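Local atomic coordinates of cellulose biosynthesis protein BcsG (Salmonella typhimurium LT2, PDB entry 5OLT), a protein that is required for cellulose biosynthesis and has a zinc-binding extramembrane domain of the alkaline phosphatase family, the part described here. Residues E42-T47 against P349-V354; W85-I90 against E244-F249. All coordinates share one frame; numbering follows the deposited sequence. Where two conformers were deposited one is given.

Interaction 1: residues E42-T47 against P349-V354; sequences EKRKTT and PQTAPV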
loop_
_atom_site.group_PDB
_atom_site.type_symbol
_atom_site.label_atom_id
_atom_site.label_comp_id
_atom_site.label_asym_id
_atom_site.label_seq_id
_atom_site.Cartn_x
_atom_site.Cartn_y
_atom_site.Cartn_z
ATOM N N GLU A 42 -9.858 11.303 11.010
ATOM C CA GLU A 42 -9.617 12.636 10.470
ATOM C C GLU A 42 -8.616 13.418 11.340
ATOM O O GLU A 42 -7.991 14.360 10.838
ATOM C CB GLU A 42 -10.936 13.385 10.310
ATOM C CG GLU A 42 -10.776 14.723 9.623
ATOM C CD GLU A 42 -11.727 14.969 8.489
ATOM O OE1 GLU A 42 -12.792 14.302 8.359
ATOM O OE2 GLU A 42 -11.411 15.918 7.734
ATOM N N LYS A 43 -8.442 12.994 12.600
ATOM C CA LYS A 43 -7.499 13.632 13.514
ATOM C C LYS A 43 -6.091 13.045 13.429
ATOM O O LYS A 43 -5.189 13.521 14.104
ATOM C CB LYS A 43 -8.034 13.519 14.952
ATOM C CG LYS A 43 -9.354 14.279 15.169
ATOM C CD LYS A 43 -9.678 14.257 16.652
ATOM C CE LYS A 43 -10.963 14.987 16.937
ATOM N NZ LYS A 43 -10.748 16.371 17.425
ATOM N N ARG A 44 -5.896 12.024 12.602
ATOM C CA ARG A 44 -4.619 11.294 12.569
ATOM C C ARG A 44 -3.759 11.786 11.433
ATOM O O ARG A 44 -4.229 11.998 10.320
ATOM C CB ARG A 44 -4.861 9.783 12.359
ATOM C CG ARG A 44 -5.728 9.163 13.417
ATOM C CD ARG A 44 -5.957 7.680 13.151
ATOM N NE ARG A 44 -4.819 6.891 13.616
ATOM C CZ ARG A 44 -4.776 5.558 13.566
ATOM N NH1 ARG A 44 -5.723 4.865 12.941
ATOM N NH2 ARG A 44 -3.727 4.917 14.063
ATOM N N LYS A 45 -2.470 11.965 11.731
ATOM C CA LYS A 45 -1.513 12.343 10.699
ATOM C C LYS A 45 -0.141 11.914 11.158
ATOM O O LYS A 45 0.125 11.805 12.360
ATOM C CB LYS A 45 -1.574 13.847 10.379
ATOM C CG LYS A 45 -1.013 14.749 11.449
ATOM C CD LYS A 45 -0.903 16.184 10.939
ATOM C CE LYS A 45 -0.076 17.032 11.911
ATOM N NZ LYS A 45 0.288 18.379 11.382
ATOM N N THR A 46 0.690 11.653 10.169
ATOM C CA THR A 46 2.121 11.512 10.386
ATOM C C THR A 46 2.706 12.904 10.431
ATOM O O THR A 46 2.487 13.720 9.563
ATOM C CB THR A 46 2.742 10.769 9.214
ATOM O OG1 THR A 46 1.996 9.580 9.016
ATOM C CG2 THR A 46 4.191 10.447 9.500
ATOM N N THR A 47 3.496 13.182 11.434
ATOM C CA THR A 47 4.188 14.488 11.380
ATOM C C THR A 47 5.589 14.327 10.808
ATOM O O THR A 47 6.406 13.597 11.372
ATOM C CB THR A 47 4.218 15.179 12.738
ATOM O OG1 THR A 47 2.861 15.413 13.133
ATOM C CG2 THR A 47 4.919 16.519 12.647
ATOM N N PRO A 349 1.014 2.873 13.769
ATOM C CA PRO A 349 -0.440 3.091 13.841
ATOM C C PRO A 349 -1.238 1.878 13.371
ATOM O O PRO A 349 -0.917 1.250 12.349
ATOM C CB PRO A 349 -0.679 4.268 12.903
ATOM C CG PRO A 349 0.518 4.357 12.067
ATOM C CD PRO A 349 1.681 3.766 12.821
ATOM N N GLN A 350 -2.276 1.554 14.133
ATOM C CA GLN A 350 -3.223 0.489 13.749
ATOM C C GLN A 350 -4.440 1.170 13.173
ATOM O O GLN A 350 -4.770 2.298 13.569
ATOM C CB GLN A 350 -3.674 -0.346 14.956
ATOM C CG GLN A 350 -2.473 -1.011 15.625
ATOM C CD GLN A 350 -2.854 -1.872 16.794
ATOM O OE1 GLN A 350 -3.830 -2.603 16.754
ATOM N NE2 GLN A 350 -2.014 -1.844 17.837
ATOM N N THR A 351 -5.094 0.486 12.242
ATOM C CA THR A 351 -6.267 1.047 11.567
ATOM C C THR A 351 -7.262 -0.079 11.425
ATOM O O THR A 351 -6.910 -1.194 10.984
ATOM C CB THR A 351 -5.888 1.585 10.165
ATOM O OG1 THR A 351 -4.828 2.553 10.299
ATOM C CG2 THR A 351 -7.101 2.251 9.496
ATOM N N ALA A 352 -8.507 0.176 11.811
ATOM C CA ALA A 352 -9.553 -0.838 11.642
ATOM C C ALA A 352 -9.733 -1.134 10.144
ATOM O O ALA A 352 -9.543 -0.223 9.297
ATOM C CB ALA A 352 -10.874 -0.369 12.276
ATOM N N PRO A 353 -10.090 -2.395 9.815
ATOM C CA PRO A 353 -10.268 -2.779 8.394
ATOM C C PRO A 353 -11.620 -2.351 7.851
ATOM O O PRO A 353 -12.578 -3.087 7.866
ATOM C CB PRO A 353 -10.121 -4.302 8.425
ATOM C CG PRO A 353 -10.639 -4.655 9.771
ATOM C CD PRO A 353 -10.099 -3.581 10.694
ATOM N N VAL A 354 -11.669 -1.122 7.433
ATOM C CA VAL A 354 -12.850 -0.537 6.807
ATOM C C VAL A 354 -12.506 -0.344 5.342
ATOM O O VAL A 354 -11.434 0.175 5.016
ATOM C CB VAL A 354 -13.160 0.830 7.445
ATOM C CG1 VAL A 354 -14.282 1.544 6.682
ATOM C CG2 VAL A 354 -13.487 0.642 8.937
#
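R44 leaves its backbone toward Q350 with CG anti to its own carbonyl carbon (chi1 -58°), runs on extended through chi2, and then bends at chi3 (81°), a turn that brings the end of the guanidinium up to a single carbonyl oxygen. Both terminal nitrogens grip that atom: NH1 of R44 lies 2.8 Å from O of Q350, and NH2 of R44 lies 2.9 Å from the same O. The oxygen sits almost in the guanidinium plane, between the two donors. Because one acceptor serves two N-H groups, neither bond is straight (the N-H...O angle at NH1 is 145°). Both nitrogens also stand somewhat out of the plane of the Q350 carbonyl.

The fit is completed by weaker neighbours. CB of P349 packs obliquely against the guanidinium, 3.3 Å from NH2 of R44, while OG1 of T351 approaches NH1 of R44 to 3.6 Å. The Q350 side chain itself starts away from R44, so this residue contributes through its backbone.

Two carboxylates flank the contact: E41, near the end of helix 27-42, forms a salt bridge with NH1 of R44, and D17 accepts a hydrogen bond from the backbone N of Q350. The positive charge on R44 would probably polarise the Q350 carbonyl, though E41 shares that charge.

The arrangement exemplifies an arginine bridging two irregular segments by end-on, two-nitrogen binding of one main-chain carbonyl. Here it ties the loop following helix 27-42 to the loop that leads into strand 355-357, the first strand of the four-stranded antiparallel sheet near the C-terminus.

Interaction 2: residues W85-I90 against E244-F249; sequences WSHFDI and ELDAFF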
loop_
_atom_site.group_PDB
_atom_site.type_symbol
_atom_site.label_atom_id
_atom_site.label_comp_id
_atom_site.label_asym_id
_atom_site.label_seq_id
_atom_site.Cartn_x
_atom_site.Cartn_y
_atom_site.Cartn_z
ATOM N N TRP A 85 8.595 -13.523 -0.400
ATOM C CA TRP A 85 8.016 -13.153 0.884
ATOM C C TRP A 85 9.040 -13.174 1.981
ATOM O O TRP A 85 8.952 -12.375 2.887
ATOM C CB TRP A 85 6.789 -14.008 1.272
ATOM C CG TRP A 85 5.810 -14.085 0.146
ATOM C CD1 TRP A 85 5.436 -15.216 -0.535
ATOM C CD2 TRP A 85 5.101 -12.995 -0.454
ATOM N NE1 TRP A 85 4.554 -14.894 -1.525
ATOM C CE2 TRP A 85 4.312 -13.546 -1.492
ATOM C CE3 TRP A 85 5.038 -11.588 -0.211
ATOM C CZ2 TRP A 85 3.495 -12.755 -2.302
ATOM C CZ3 TRP A 85 4.224 -10.826 -1.026
ATOM C CH2 TRP A 85 3.474 -11.414 -2.055
ATOM N N SER A 86 9.999 -14.086 1.873
ATOM C CA SER A 86 11.010 -14.225 2.887
ATOM C C SER A 86 12.097 -13.158 2.781
ATOM O O SER A 86 12.930 -13.058 3.697
ATOM C CB SER A 86 11.608 -15.649 2.822
ATOM O OG SER A 86 12.424 -15.779 1.681
ATOM N N HIS A 87 12.107 -12.363 1.696
ATOM C CA HIS A 87 13.162 -11.417 1.482
ATOM C C HIS A 87 12.907 -10.045 2.080
ATOM O O HIS A 87 13.819 -9.268 2.260
ATOM C CB HIS A 87 13.539 -11.418 -0.001
ATOM C CG HIS A 87 14.119 -12.733 -0.445
ATOM N ND1 HIS A 87 14.165 -13.127 -1.762
ATOM C CD2 HIS A 87 14.623 -13.773 0.266
ATOM C CE1 HIS A 87 14.710 -14.325 -1.854
ATOM N NE2 HIS A 87 14.973 -14.750 -0.635
ATOM N N PHE A 88 11.686 -9.797 2.505
ATOM C CA PHE A 88 11.378 -8.502 3.141
ATOM C C PHE A 88 11.981 -8.371 4.528
ATOM O O PHE A 88 12.284 -9.362 5.180
ATOM C CB PHE A 88 9.848 -8.339 3.252
ATOM C CG PHE A 88 9.179 -8.089 1.927
ATOM C CD1 PHE A 88 9.258 -6.837 1.323
ATOM C CD2 PHE A 88 8.515 -9.119 1.290
ATOM C CE1 PHE A 88 8.652 -6.622 0.091
ATOM C CE2 PHE A 88 7.916 -8.933 0.034
ATOM C CZ PHE A 88 7.988 -7.683 -0.563
ATOM N N ASP A 89 12.141 -7.141 4.976
ATOM C CA ASP A 89 12.510 -6.885 6.354
ATOM C C ASP A 89 11.295 -6.832 7.243
ATOM O O ASP A 89 11.358 -7.243 8.385
ATOM C CB ASP A 89 13.276 -5.576 6.492
ATOM C CG ASP A 89 14.605 -5.585 5.793
ATOM O OD1 ASP A 89 15.209 -6.685 5.603
ATOM O OD2 ASP A 89 15.083 -4.472 5.469
ATOM N N ILE A 90 10.175 -6.331 6.719
ATOM C CA ILE A 90 8.929 -6.135 7.452
ATOM C C ILE A 90 7.813 -6.645 6.555
ATOM O O ILE A 90 7.773 -6.277 5.365
ATOM C CB ILE A 90 8.721 -4.640 7.761
ATOM C CG1 ILE A 90 9.856 -4.073 8.613
ATOM C CG2 ILE A 90 7.343 -4.430 8.410
ATOM C CD1 ILE A 90 9.860 -2.545 8.660
ATOM N N GLU A 244 10.657 -11.577 -10.991
ATOM C CA GLU A 244 11.292 -10.347 -11.436
ATOM C C GLU A 244 11.583 -9.410 -10.269
ATOM O O GLU A 244 12.643 -8.796 -10.248
ATOM C CB GLU A 244 10.472 -9.664 -12.516
ATOM C CG GLU A 244 10.536 -10.442 -13.820
ATOM C CD GLU A 244 10.025 -9.667 -15.015
ATOM O OE1 GLU A 244 9.356 -8.615 -14.874
ATOM O OE2 GLU A 244 10.296 -10.149 -16.154
ATOM N N LEU A 245 10.656 -9.307 -9.314
ATOM C CA LEU A 245 10.923 -8.468 -8.142
ATOM C C LEU A 245 12.106 -9.013 -7.351
ATOM O O LEU A 245 12.966 -8.238 -6.921
ATOM C CB LEU A 245 9.681 -8.356 -7.259
ATOM C CG LEU A 245 8.512 -7.589 -7.880
ATOM C CD1 LEU A 245 7.314 -7.686 -6.936
ATOM C CD2 LEU A 245 8.887 -6.128 -8.149
ATOM N N ASP A 246 12.174 -10.331 -7.174
ATOM C CA ASP A 246 13.297 -10.899 -6.451
ATOM C C ASP A 246 14.613 -10.685 -7.167
ATOM O O ASP A 246 15.621 -10.375 -6.520
ATOM C CB ASP A 246 13.049 -12.385 -6.185
ATOM C CG ASP A 246 13.650 -12.840 -4.885
ATOM O OD1 ASP A 246 13.543 -12.097 -3.868
ATOM O OD2 ASP A 246 14.227 -13.938 -4.885
ATOM N N ALA A 247 14.615 -10.801 -8.493
ATOM C CA ALA A 247 15.799 -10.543 -9.301
ATOM C C ALA A 247 16.208 -9.083 -9.126
ATOM O O ALA A 247 17.396 -8.794 -8.947
ATOM C CB ALA A 247 15.548 -10.876 -10.752
ATOM N N PHE A 248 15.237 -8.169 -9.130
ATOM C CA PHE A 248 15.559 -6.794 -8.910
ATOM C C PHE A 248 16.099 -6.513 -7.514
ATOM O O PHE A 248 17.038 -5.721 -7.372
ATOM C CB PHE A 248 14.361 -5.888 -9.212
ATOM C CG PHE A 248 14.748 -4.459 -9.182
ATOM C CD1 PHE A 248 15.681 -3.994 -10.143
ATOM C CD2 PHE A 248 14.269 -3.605 -8.215
ATOM C CE1 PHE A 248 16.094 -2.692 -10.164
ATOM C CE2 PHE A 248 14.710 -2.242 -8.220
ATOM C CZ PHE A 248 15.637 -1.820 -9.185
ATOM N N PHE A 249 15.549 -7.164 -6.493
ATOM C CA PHE A 249 16.085 -6.995 -5.145
ATOM C C PHE A 249 17.563 -7.384 -5.154
ATOM O O PHE A 249 18.391 -6.709 -4.528
ATOM C CB PHE A 249 15.302 -7.833 -4.144
ATOM C CG PHE A 249 13.943 -7.282 -3.790
ATOM C CD1 PHE A 249 13.386 -6.156 -4.438
ATOM C CD2 PHE A 249 13.211 -7.887 -2.767
ATOM C CE1 PHE A 249 12.110 -5.670 -4.072
ATOM C CE2 PHE A 249 11.964 -7.403 -2.397
ATOM C CZ PHE A 249 11.409 -6.312 -3.056
#
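F88 turns one face of its ring to the edge of F249 in an offset edge-to-face pair, the centroids 5.9 Å apart and the planes at 84°. The closest atoms are CE1 of F88 and CZ of F249, at 4.2 Å. The carbonyl oxygen of W85 lies at the edge of the F88 ring, in its plane, whereas one face of F249 rests over the backbone of L245, a turn earlier in the same helix. F249 has CG anti to its carbonyl carbon (chi1 -75°), a setting that carries the ring across to F88.

CB of H87 also meets the F249 edge. Beyond it, the imidazole and the D246 carboxylate are nearly coplanar, their planes 10° apart, with ND1 of H87 donating to OD1 of D246. The modelled separation of ND1 and OD1, 2.4 Å, is doubtful: it is very short, and both residues were deposited in two conformers.

Helix 234-255 thus packs on the short helix 84-87 and the turn after it. L84 touches F249 and D246, F299 of strand 291-299 meets F249 edge-to-face, and strand 259-265 lends V261 to F249 and V263 to F88.

The two contacts lie on opposite sides of the chain's centre, their centres 27 Å apart, and share no helix or strand. Along the sequence, both segments of interaction 2 fall in the chain between the two segments of interaction 1. Both are partly buried, but by different means. Interaction 1 joins two loops by a charged side chain and a main-chain carbonyl, with a proline and a threonine beside the guanidinium. Interaction 2 lies against the central mixed sheet, where a buried aromatic pair faces the strands and a partly exposed histidine–carboxylate pair lies to one side. None of the four segments supplies a zinc ligand; both contacts are packing within the zinc-binding domain.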